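Mlr3007 protein (Mesorhizobium loti, PDB 3QQM) probably transfers amino groups between branched-chain amino acids and 2-oxoglutarate, as a pyridoxal-phosphate-dependent class-IV aminotransferase. Local coordinates at residues I194-Y197 and D198-K201; E131-V134 and T135-D138; T28-L31 and R32-R35. All coordinates share one frame; numbering follows the deposited sequence.

Contact 1: I194-Y197 and D198-K201; sequences IYSY and DDLK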
loop_
_atom_site.group_PDB
_atom_site.type_symbol
_atom_site.label_atom_id
_atom_site.label_comp_id
_atom_site.label_asym_id
_atom_site.label_seq_id
_atom_site.Cartn_x
_atom_site.Cartn_y
_atom_site.Cartn_z
ATOM N N ILE A 194 -18.440 -1.466 -0.434
ATOM C CA ILE A 194 -18.469 -0.526 0.673
ATOM C C ILE A 194 -18.897 -1.282 1.925
ATOM O O ILE A 194 -19.866 -2.038 1.912
ATOM C CB ILE A 194 -19.468 0.588 0.411
ATOM C CG1 ILE A 194 -19.171 1.270 -0.924
ATOM C CG2 ILE A 194 -19.437 1.607 1.531
ATOM C CD1 ILE A 194 -20.269 2.290 -1.348
ATOM N N TYR A 195 -18.158 -1.096 3.001
ATOM C CA TYR A 195 -18.489 -1.755 4.253
ATOM C C TYR A 195 -17.809 -1.087 5.451
ATOM O O TYR A 195 -16.805 -0.403 5.309
ATOM C CB TYR A 195 -18.178 -3.267 4.186
ATOM C CG TYR A 195 -16.791 -3.648 3.681
ATOM C CD1 TYR A 195 -15.663 -3.493 4.471
ATOM C CD2 TYR A 195 -16.631 -4.253 2.460
ATOM C CE1 TYR A 195 -14.400 -3.883 4.005
ATOM C CE2 TYR A 195 -15.377 -4.681 2.011
ATOM C CZ TYR A 195 -14.277 -4.476 2.771
ATOM O OH TYR A 195 -13.050 -4.877 2.280
ATOM N N SER A 196 -18.398 -1.289 6.619
ATOM C CA SER A 196 -17.912 -0.741 7.870
ATOM C C SER A 196 -17.120 -1.770 8.638
ATOM O O SER A 196 -17.051 -2.923 8.244
ATOM C CB SER A 196 -19.095 -0.362 8.747
ATOM O OG SER A 196 -19.780 -1.522 9.116
ATOM N N TYR A 197 -16.570 -1.363 9.779
ATOM C CA TYR A 197 -15.808 -2.274 10.609
ATOM C C TYR A 197 -16.706 -3.373 11.082
ATOM O O TYR A 197 -16.339 -4.545 11.048
ATOM C CB TYR A 197 -15.216 -1.569 11.829
ATOM C CG TYR A 197 -14.138 -2.380 12.492
ATOM C CD1 TYR A 197 -12.937 -2.582 11.835
ATOM C CD2 TYR A 197 -14.282 -2.894 13.786
ATOM C CE1 TYR A 197 -11.903 -3.306 12.401
ATOM C CE2 TYR A 197 -13.229 -3.630 14.395
ATOM C CZ TYR A 197 -12.041 -3.822 13.679
ATOM O OH TYR A 197 -10.949 -4.528 14.152
ATOM N N ASP A 198 -17.902 -2.997 11.485
ATOM C CA ASP A 198 -18.859 -3.962 12.008
ATOM C C ASP A 198 -19.262 -5.023 10.958
ATOM O O ASP A 198 -19.404 -6.188 11.292
ATOM C CB ASP A 198 -20.083 -3.237 12.545
ATOM C CG ASP A 198 -20.966 -4.143 13.333
ATOM O OD1 ASP A 198 -20.630 -4.462 14.500
ATOM O OD2 ASP A 198 -22.007 -4.522 12.782
ATOM N N ASP A 199 -19.454 -4.609 9.701
ATOM C CA ASP A 199 -19.760 -5.554 8.612
ATOM C C ASP A 199 -18.664 -6.610 8.473
ATOM O O ASP A 199 -18.954 -7.746 8.178
ATOM C CB ASP A 199 -19.871 -4.831 7.256
ATOM C CG ASP A 199 -21.053 -3.903 7.178
ATOM O OD1 ASP A 199 -22.062 -4.190 7.869
ATOM O OD2 ASP A 199 -20.982 -2.914 6.395
ATOM N N LEU A 200 -17.400 -6.203 8.636
ATOM C CA LEU A 200 -16.262 -7.122 8.545
ATOM C C LEU A 200 -16.343 -8.279 9.513
ATOM O O LEU A 200 -15.786 -9.333 9.261
ATOM C CB LEU A 200 -14.941 -6.393 8.773
ATOM C CG LEU A 200 -14.458 -5.522 7.628
ATOM C CD1 LEU A 200 -13.148 -4.861 7.972
ATOM C CD2 LEU A 200 -14.310 -6.362 6.358
ATOM N N LYS A 201 -17.009 -8.076 10.642
ATOM C CA LYS A 201 -17.153 -9.141 11.613
ATOM C C LYS A 201 -17.903 -10.322 10.987
ATOM O O LYS A 201 -17.828 -11.432 11.497
ATOM C CB LYS A 201 -17.900 -8.649 12.866
ATOM C CG LYS A 201 -17.101 -7.712 13.823
ATOM C CD LYS A 201 -15.982 -8.520 14.561
ATOM C CE LYS A 201 -15.388 -7.809 15.792
ATOM N NZ LYS A 201 -14.520 -8.789 16.566
#
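A capping box between S196 and D199 starts the short helix 197-200. Its two bonds run in opposite directions. D199 N donates to S196 OG at 3.2 Å, with a nearly straight N-H...O angle of 166°. In return S196 N donates to D199 OD2 at 3.1 Å, reaching the oxygen from above the carboxylate plane. The hydroxyl can meet D199 N because OG sits between the backbone N and the carbonyl carbon of S196 (chi1 66°). S196 is thus the N-cap residue, and the box lies where the chain passes from strand 190-193 into the helix. A weak backbone bond follows, L200 N to S196 O at 3.3 Å. The inner side of this helix start is apolar. The ring atom CE1 of Y195 lies 3.4 Å from CD2 of L200, and the two side chains cross obliquely. Both residues are buried, and both side chains also touch A159 on strand 156-160. The Y195 hydroxyl bonds to A167 O. Y197 meets L200 more loosely, CD1 to CD1 at 4.5 Å. The Y197 side chain also touches I149 and L220, and its hydroxyl bonds to the O atom of V221, the C-terminal residue.

Contact 2: E131-V134 and T135-D138; sequences EYLV and TQAD. With EDO (1,2-ethanediol), chain B.
The Y132 ring has the amide oxygen of Q136 at its edge, near the ring plane, with Y132 CD1 and Q136 OE1 4.0 Å apart. Ring and amide planes are 73° apart, so the two groups do not stack. CB of A137 approaches the tyrosine at the root of its side chain, 4.2 Å from CB of Y132. The Q136 amide oxygen bonds to the backbone. Q136 OE1 accepts from L133 N at 2.9 Å, in the carbonyl plane and on a lone pair, with an almost straight N-H...O angle of 176°. The glutamine CG is anti to its own carbonyl carbon (chi1 -66°), and the extended chain beyond it carries the amide back to L133. CB of L133 lies 3.7 Å from Q136 OE1. In the other direction, L133 O accepts from both Q136 N at 2.8 Å and A137 N at 3.0 Å. At the far end D138 OD1 accepts from O1 of a 1,2-ethanediol at 2.6 Å, probably a crystallisation additive, while D138 OD2 bonds to I100 N on strand 99-103. The Y132 hydroxyl bonds to L103 O. The backbone forms a type I beta turn from L133 to Q136, at the surface, between helix 123-130 and strand 139-143.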
loop_
_atom_site.group_PDB
_atom_site.type_symbol
_atom_site.label_atom_id
_atom_site.label_comp_id
_atom_site.label_asym_id
_atom_site.label_seq_id
_atom_site.Cartn_x
_atom_site.Cartn_y
_atom_site.Cartn_z
ATOM N N GLU A 131 -1.592 4.567 17.485
ATOM C CA GLU A 131 -2.666 4.290 18.421
ATOM C C GLU A 131 -2.571 2.917 19.079
ATOM O O GLU A 131 -3.143 2.723 20.141
ATOM C CB GLU A 131 -4.027 4.347 17.728
ATOM C CG GLU A 131 -4.365 5.685 17.124
ATOM C CD GLU A 131 -5.781 5.733 16.570
ATOM O OE1 GLU A 131 -6.663 5.059 17.146
ATOM O OE2 GLU A 131 -6.017 6.467 15.584
ATOM N N TYR A 132 -1.889 1.975 18.423
ATOM C CA TYR A 132 -1.771 0.621 18.920
ATOM C C TYR A 132 -0.350 0.078 18.898
ATOM O O TYR A 132 0.422 0.381 17.992
ATOM C CB TYR A 132 -2.617 -0.307 18.054
ATOM C CG TYR A 132 -4.091 -0.023 18.084
ATOM C CD1 TYR A 132 -4.845 -0.384 19.162
ATOM C CD2 TYR A 132 -4.738 0.554 17.002
ATOM C CE1 TYR A 132 -6.190 -0.139 19.208
ATOM C CE2 TYR A 132 -6.091 0.800 17.043
ATOM C CZ TYR A 132 -6.806 0.440 18.155
ATOM O OH TYR A 132 -8.151 0.666 18.223
ATOM N N LEU A 133 -0.039 -0.775 19.876
ATOM C CA LEU A 133 1.258 -1.440 19.960
ATOM C C LEU A 133 1.265 -2.592 18.968
ATOM O O LEU A 133 0.199 -3.096 18.596
ATOM C CB LEU A 133 1.490 -1.982 21.351
ATOM C CG LEU A 133 1.613 -0.942 22.462
ATOM C CD1 LEU A 133 1.466 -1.570 23.849
ATOM C CD2 LEU A 133 2.929 -0.189 22.329
ATOM N N VAL A 134 2.465 -3.044 18.575
ATOM C CA VAL A 134 2.592 -4.147 17.612
ATOM C C VAL A 134 1.857 -5.379 18.138
ATOM O O VAL A 134 1.235 -6.091 17.360
ATOM C CB VAL A 134 4.081 -4.533 17.296
ATOM C CG1 VAL A 134 4.133 -5.526 16.088
ATOM C CG2 VAL A 134 4.915 -3.300 16.968
ATOM N N THR A 135 1.888 -5.584 19.465
ATOM C CA THR A 135 1.214 -6.730 20.106
ATOM C C THR A 135 -0.309 -6.601 20.147
ATOM O O THR A 135 -1.002 -7.569 20.471
ATOM C CB THR A 135 1.666 -6.915 21.554
ATOM O OG1 THR A 135 1.273 -5.768 22.327
ATOM C CG2 THR A 135 3.191 -7.130 21.635
ATOM N N GLN A 136 -0.819 -5.396 19.888
ATOM C CA GLN A 136 -2.266 -5.145 19.858
ATOM C C GLN A 136 -2.812 -5.234 18.419
ATOM O O GLN A 136 -3.955 -5.606 18.209
ATOM C CB GLN A 136 -2.587 -3.770 20.456
ATOM C CG GLN A 136 -2.285 -3.627 21.936
ATOM C CD GLN A 136 -2.515 -2.187 22.475
ATOM O OE1 GLN A 136 -2.080 -1.202 21.884
ATOM N NE2 GLN A 136 -3.157 -2.091 23.635
ATOM N N ALA A 137 -1.979 -4.870 17.441
ATOM C CA ALA A 137 -2.368 -4.915 16.037
ATOM C C ALA A 137 -1.163 -4.969 15.102
ATOM O O ALA A 137 -0.244 -4.166 15.195
ATOM C CB ALA A 137 -3.250 -3.698 15.692
ATOM N N ASP A 138 -1.166 -5.943 14.223
ATOM C CA ASP A 138 -0.115 -6.075 13.225
ATOM C C ASP A 138 -0.387 -5.016 12.161
ATOM O O ASP A 138 0.557 -4.465 11.549
ATOM C CB ASP A 138 -0.129 -7.471 12.650
ATOM C CG ASP A 138 0.228 -8.518 13.687
ATOM O OD1 ASP A 138 1.425 -8.547 14.100
ATOM O OD2 ASP A 138 -0.663 -9.317 14.064
HETATM C C1 EDO B . 2.902 -10.437 16.969
HETATM O O1 EDO B . 2.448 -10.367 15.610
HETATM C C2 EDO B . 1.979 -9.637 17.885
HETATM O O2 EDO B . 0.591 -9.895 17.601
#

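Contact 3: T28-L31 and R32-R35; sequences TSFL and RFDR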
loop_
_atom_site.group_PDB
_atom_site.type_symbol
_atom_site.label_atom_id
_atom_site.label_comp_id
_atom_site.label_asym_id
_atom_site.label_seq_id
_atom_site.Cartn_x
_atom_site.Cartn_y
_atom_site.Cartn_z
ATOM N N THR A 28 12.978 -12.774 -12.381
ATOM C CA THR A 28 11.776 -12.051 -12.802
ATOM C C THR A 28 11.723 -10.573 -12.373
ATOM O O THR A 28 10.734 -9.879 -12.652
ATOM C CB THR A 28 10.523 -12.766 -12.269
ATOM O OG1 THR A 28 10.612 -12.879 -10.845
ATOM C CG2 THR A 28 10.420 -14.177 -12.890
ATOM N N SER A 29 12.768 -10.104 -11.689
ATOM C CA SER A 29 12.867 -8.715 -11.252
ATOM C C SER A 29 11.679 -8.273 -10.344
ATOM O O SER A 29 11.130 -9.075 -9.601
ATOM C CB SER A 29 13.010 -7.823 -12.493
ATOM O OG SER A 29 13.252 -6.470 -12.152
ATOM N N PHE A 30 11.259 -7.023 -10.440
ATOM C CA PHE A 30 10.206 -6.517 -9.546
ATOM C C PHE A 30 8.840 -7.093 -9.814
ATOM O O PHE A 30 8.361 -7.071 -10.921
ATOM C CB PHE A 30 10.116 -4.987 -9.597
ATOM C CG PHE A 30 11.407 -4.303 -9.330
ATOM C CD1 PHE A 30 11.884 -4.190 -8.056
ATOM C CD2 PHE A 30 12.174 -3.811 -10.377
ATOM C CE1 PHE A 30 13.086 -3.574 -7.815
ATOM C CE2 PHE A 30 13.380 -3.193 -10.146
ATOM C CZ PHE A 30 13.825 -3.056 -8.855
ATOM N N LEU A 31 8.209 -7.596 -8.772
ATOM C CA LEU A 31 6.882 -8.144 -8.911
ATOM C C LEU A 31 5.935 -6.961 -9.236
ATOM O O LEU A 31 6.049 -5.891 -8.645
ATOM C CB LEU A 31 6.487 -8.858 -7.619
ATOM C CG LEU A 31 5.380 -9.902 -7.615
ATOM C CD1 LEU A 31 5.651 -11.013 -8.646
ATOM C CD2 LEU A 31 5.220 -10.518 -6.191
ATOM N N ARG A 32 5.083 -7.143 -10.252
ATOM C CA ARG A 32 4.119 -6.117 -10.657
ATOM C C ARG A 32 4.812 -4.797 -11.038
ATOM O O ARG A 32 4.264 -3.718 -10.852
ATOM C CB ARG A 32 3.070 -5.895 -9.541
ATOM C CG ARG A 32 2.085 -7.032 -9.404
ATOM C CD ARG A 32 1.153 -6.837 -8.199
ATOM N NE ARG A 32 1.830 -7.184 -6.960
ATOM C CZ ARG A 32 1.905 -8.426 -6.492
ATOM N NH1 ARG A 32 1.301 -9.431 -7.140
ATOM N NH2 ARG A 32 2.562 -8.665 -5.365
ATOM N N PHE A 33 6.008 -4.929 -11.614
ATOM C CA PHE A 33 6.837 -3.796 -11.993
ATOM C C PHE A 33 6.114 -2.783 -12.840
ATOM O O PHE A 33 6.122 -1.619 -12.519
ATOM C CB PHE A 33 8.118 -4.293 -12.693
ATOM C CG PHE A 33 9.205 -3.231 -12.876
ATOM C CD1 PHE A 33 9.331 -2.151 -11.999
ATOM C CD2 PHE A 33 10.251 -3.470 -13.766
ATOM C CE1 PHE A 33 10.384 -1.242 -12.139
ATOM C CE2 PHE A 33 11.316 -2.573 -13.888
ATOM C CZ PHE A 33 11.377 -1.466 -13.080
ATOM N N ASP A 34 5.453 -3.222 -13.892
ATOM C CA ASP A 34 4.770 -2.273 -14.757
ATOM C C ASP A 34 3.640 -1.536 -14.017
ATOM O O ASP A 34 3.463 -0.346 -14.212
ATOM C CB ASP A 34 4.310 -2.912 -16.070
ATOM C CG ASP A 34 3.435 -4.108 -15.870
ATOM O OD1 ASP A 34 3.133 -4.452 -14.700
ATOM O OD2 ASP A 34 3.055 -4.713 -16.894
ATOM N N ARG A 35 2.909 -2.220 -13.164
ATOM C CA ARG A 35 1.882 -1.540 -12.419
ATOM C C ARG A 35 2.515 -0.442 -11.546
ATOM O O ARG A 35 1.994 0.647 -11.509
ATOM C CB ARG A 35 1.048 -2.494 -11.584
ATOM C CG ARG A 35 0.185 -3.459 -12.426
ATOM C CD ARG A 35 -0.804 -4.216 -11.557
ATOM N NE ARG A 35 -1.669 -5.079 -12.343
ATOM C CZ ARG A 35 -2.811 -4.688 -12.927
ATOM N NH1 ARG A 35 -3.218 -3.428 -12.853
ATOM N NH2 ARG A 35 -3.530 -5.563 -13.633
#
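F30 and F33 pack together across a type II beta turn, F30 to F33, that leads from edge strand 29-30 into helix 33-47. The tight part is this aromatic pair. CD2 of F30 stands over the centre of the F33 ring, 3.5 Å above its plane. The ring centroids are 4.7 Å apart and the planes meet at 49°, an oblique pairing. F33 reaches this place with CG anti to the backbone N (chi1 -168°), which turns the ring back over the strand residue. F30 is buried against L60 and L64 of helix 53-64 and meets W24 edge-to-face. F33 also touches L60 but is partly exposed. With an alanine at F33 the ring face beneath F30 CD2 would be gone, which would probably open a gap between the turn and L60. The turn's own bond is looser: F33 N to F30 O is weak, at 3.3 Å with a bent angle of 131°. R32, the N-cap residue, takes a left-handed backbone conformation at the third position of the turn. L31 and R32 form the other, partly exposed side. There their side chains lie alongside each other and point the same way. The arginine chain bends at chi3, and its guanidinium is fixed by a salt bridge from NH1 to E183 and a hydrogen bond from NH2 to S211 O. CG of L31 lies over one guanidinium face, near its rim, while L31 CD2 comes to 3.3 Å from R32 NH2.

In the fold
All three contacts are local, each within eight consecutive residues. Contacts 1 and 3 both lead from a strand into a helix and are partly buried. Contact 2 leads out of a helix toward a strand and lies at the surface. Their chemistry follows their place. Contact 1 caps its helix with polar groups and sets apolar side chains against the six-stranded sheet. Contact 2 closes with backbone bonds and one bond from a side-chain amide. Contact 3 depends on aromatic packing, with its arginine anchored to other parts of the chain. Contacts 1 and 2 approach the same sheet, their nearest atoms about 7 Å apart. Contact 3 includes the edge strand 29-30 of the four-stranded sheet, across the chain's centre from both.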